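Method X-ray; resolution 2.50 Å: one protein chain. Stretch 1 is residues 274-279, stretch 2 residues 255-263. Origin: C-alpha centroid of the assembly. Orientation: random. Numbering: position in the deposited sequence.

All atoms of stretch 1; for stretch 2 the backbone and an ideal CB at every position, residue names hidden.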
# COMPACT_ATOMS: atom_id res chain seq x y z
N PHE A 274 4.76 -4.26 14.34
CA PHE A 274 4.53 -3.62 15.63
C PHE A 274 3.37 -2.63 15.56
O PHE A 274 3.52 -1.71 14.76
CB PHE A 274 5.79 -2.91 16.10
CG PHE A 274 5.67 -2.26 17.46
CD1 PHE A 274 5.14 -2.97 18.51
CD2 PHE A 274 6.10 -0.95 17.66
CE1 PHE A 274 5.02 -2.41 19.78
CE2 PHE A 274 5.99 -0.38 18.91
CZ PHE A 274 5.45 -1.11 19.98
N HIS A 275 2.41 -2.77 16.47
CA HIS A 275 1.20 -1.98 16.48
C HIS A 275 1.37 -0.62 17.14
O HIS A 275 0.43 0.19 17.08
CB HIS A 275 0.04 -2.78 17.10
CG HIS A 275 0.31 -3.41 18.42
ND1 HIS A 275 0.96 -2.72 19.43
CD2 HIS A 275 -0.02 -4.64 18.92
CE1 HIS A 275 1.05 -3.54 20.48
NE2 HIS A 275 0.45 -4.69 20.19
N GLY A 276 2.47 -0.39 17.87
CA GLY A 276 2.58 0.83 18.68
C GLY A 276 2.04 0.80 20.11
O GLY A 276 1.63 -0.25 20.59
N ARG A 277 2.11 1.95 20.78
CA ARG A 277 1.66 2.14 22.15
C ARG A 277 0.15 1.89 22.26
O ARG A 277 -0.28 1.25 23.22
CB ARG A 277 1.94 3.57 22.63
CG ARG A 277 3.40 3.88 22.89
CD ARG A 277 3.57 5.37 23.16
NE ARG A 277 4.98 5.72 23.33
CZ ARG A 277 5.68 6.39 22.42
NH1 ARG A 277 5.01 6.75 21.33
NH2 ARG A 277 6.95 6.72 22.60
N SER A 278 -0.60 2.46 21.35
CA SER A 278 -2.04 2.39 21.31
C SER A 278 -2.53 2.73 19.89
O SER A 278 -1.74 2.89 18.96
CB SER A 278 -2.71 3.40 22.26
OG SER A 278 -2.36 4.69 21.76
N ALA A 279 -3.86 2.70 19.71
CA ALA A 279 -4.46 3.02 18.43
C ALA A 279 -4.24 4.50 18.11
O ALA A 279 -4.47 5.33 18.98
CB ALA A 279 -5.95 2.69 18.51
N UNK A 255 -1.29 -1.24 11.26
CA UNK A 255 -1.65 -2.00 12.44
C UNK A 255 -1.93 -1.00 13.58
O UNK A 255 -2.19 -1.35 14.72
CB UNK A 255 -0.54 -2.99 12.82
N UNK A 256 -1.86 0.29 13.27
CA UNK A 256 -2.07 1.36 14.22
C UNK A 256 -3.46 2.01 14.17
O UNK A 256 -3.72 3.04 14.81
CB UNK A 256 -1.00 2.43 13.99
N UNK A 257 -4.40 1.40 13.44
CA UNK A 257 -5.77 1.96 13.37
C UNK A 257 -6.71 1.35 14.38
O UNK A 257 -6.46 0.26 14.86
CB UNK A 257 -6.35 1.76 11.97
N UNK A 258 -7.77 2.05 14.74
CA UNK A 258 -8.67 1.75 15.83
C UNK A 258 -9.61 0.60 15.67
O UNK A 258 -10.21 0.19 16.67
CB UNK A 258 -9.51 3.00 16.12
N UNK A 259 -9.72 -0.01 14.50
CA UNK A 259 -10.59 -1.18 14.32
C UNK A 259 -9.92 -2.44 14.83
O UNK A 259 -9.04 -3.04 14.20
CB UNK A 259 -10.97 -1.35 12.85
N UNK A 260 -10.27 -2.84 16.04
CA UNK A 260 -9.75 -4.04 16.70
C UNK A 260 -8.24 -4.02 16.92
O UNK A 260 -7.48 -5.00 16.77
CB UNK A 260 -10.12 -5.27 15.88
N UNK A 261 -7.72 -2.85 17.32
CA UNK A 261 -6.29 -2.66 17.47
C UNK A 261 -5.67 -3.66 18.44
O UNK A 261 -6.26 -3.93 19.47
CB UNK A 261 -6.00 -1.23 17.94
N UNK A 262 -4.46 -4.12 18.15
CA UNK A 262 -3.71 -4.98 19.03
C UNK A 262 -4.10 -6.44 19.11
O UNK A 262 -3.46 -7.19 19.87
CB UNK A 262 -3.79 -4.39 20.44
N UNK A 263 -5.12 -6.86 18.35
CA UNK A 263 -5.63 -8.23 18.47
C UNK A 263 -4.88 -9.17 17.54
O UNK A 263 -4.76 -10.36 17.81
CB UNK A 263 -7.13 -8.28 18.16

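At position 255 the CA-to-CB bond points toward stretch 1, and the ideal CB lies 4.2 Å from the CA of His275 and 4.7 Å from the O of Phe274. Backbone this close leaves little depth straight ahead, so a small residue would suit, as would a long one able to turn aside. The deposited residue is Arg255. Its CB packs 4.3 Å from the CB of His275, and with chi1 and chi2 both m the chain bends so that its end leads away, carrying the guanidinium group clear of the contact.

Position 256 sends its CB sideways, 4.1 Å from the O of His275 and 5.0 Å from the O of Ser278. Two carbonyl oxygens converging on one site call for a donor a bond or two beyond CB, as in asparagine; serine or threonine could at most serve the O of His275. Asn256 occupies it, with chi1 t, and the end of its side chain comes nearer than its CB. As modelled, OD1 lies 2.9 Å from the O of His275 and 3.0 Å from the O of Ser278. Two acceptors so near a modelled oxygen suggest that the amide is probably turned over, which leaves the exact bonding here open.

At position 257 the CB points away and finds nothing of stretch 1 within 5.5 Å, so the visible atoms set no preference. Phe257 is found there, its ring directed elsewhere in the structure.

Position 258 runs close to the end of stretch 1; an ideal CB would stand 4.3 Å from the CB of Ala279. That allows a small side chain without demanding one, and phi of -72° does not require glycine. The deposited residue is Gly258, whose CA lies 3.9 Å from the CB of Ala279.

Positions 259 and 260 lie beyond reach of stretch 1, which therefore says little about them. At 260 phi is 61°, which glycine, asparagine or aspartate tolerate best, and the position begins a type II turn ending at 263. The deposited residues are Met259 and Asn260.

Position 261 points toward stretch 1, its CB 4.0 Å from the CB of Ala279. Ahead lie a run of backbone, the His275 imidazole and the carbonyl of His275, so a large flat side chain carrying a donor is favoured; tyrosine might be considered, but an indole combines breadth with an edge N-H. Trp261, chi1 t, donates from NE1 to the O of His275 at 3.0 Å and 154°. One face receives the CA of Ser278, 3.7 Å from the six-membered ring centroid, and the CB of Ala279, 4.3 Å from the five-membered one. Its edge meets the face of His275, the ring centroids 4.4 Å apart.

At position 262 phi is 77°, which favours glycine, and an ideal CB would be 4.1 Å from the CD2 of His275. Gly262 brings its CA to 3.7 Å from that CD2.

Position 263 points away, and many residues would do; serine or threonine could bond back to the carbonyl of 260. In Thr263, OG1 donates to the O of Asn260 at 2.8 Å, reinforcing the turn's weak backbone bond.

Stretch 2 255-263: RNFGMNWGT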
# COMPACT_ATOMS: atom_id res chain seq x y z
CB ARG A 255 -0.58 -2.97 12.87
CG ARG A 255 0.02 -3.88 11.81
CD ARG A 255 -0.88 -5.08 11.59
NE ARG A 255 -0.39 -5.86 10.47
CZ ARG A 255 -0.30 -7.18 10.45
NH1 ARG A 255 -0.68 -7.88 11.52
NH2 ARG A 255 0.18 -7.76 9.36
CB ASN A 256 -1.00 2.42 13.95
CG ASN A 256 -0.75 3.30 15.17
OD1 ASN A 256 -0.44 2.78 16.23
ND2 ASN A 256 -0.89 4.60 14.93
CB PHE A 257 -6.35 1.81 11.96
CG PHE A 257 -5.74 2.74 10.95
CD1 PHE A 257 -4.49 2.49 10.40
CD2 PHE A 257 -6.40 3.91 10.57
CE1 PHE A 257 -3.93 3.37 9.50
CE2 PHE A 257 -5.86 4.80 9.66
CZ PHE A 257 -4.60 4.52 9.11
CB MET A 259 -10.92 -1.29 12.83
CG MET A 259 -12.32 -1.76 12.56
SD MET A 259 -12.63 -3.50 12.80
CE MET A 259 -14.28 -3.46 13.50
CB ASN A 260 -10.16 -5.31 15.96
CG ASN A 260 -11.66 -5.55 16.01
OD1 ASN A 260 -12.34 -5.65 14.97
ND2 ASN A 260 -12.23 -5.65 17.21
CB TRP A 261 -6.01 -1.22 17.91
CG TRP A 261 -4.55 -0.94 18.12
CD1 TRP A 261 -3.65 -0.51 17.18
CD2 TRP A 261 -3.82 -1.08 19.34
NE1 TRP A 261 -2.41 -0.35 17.75
CE2 TRP A 261 -2.50 -0.71 19.07
CE3 TRP A 261 -4.17 -1.47 20.64
CZ2 TRP A 261 -1.51 -0.72 20.07
CZ3 TRP A 261 -3.18 -1.46 21.61
CH2 TRP A 261 -1.85 -1.10 21.33
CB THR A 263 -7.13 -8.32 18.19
OG1 THR A 263 -7.36 -7.82 16.86
CG2 THR A 263 -7.90 -7.56 19.25
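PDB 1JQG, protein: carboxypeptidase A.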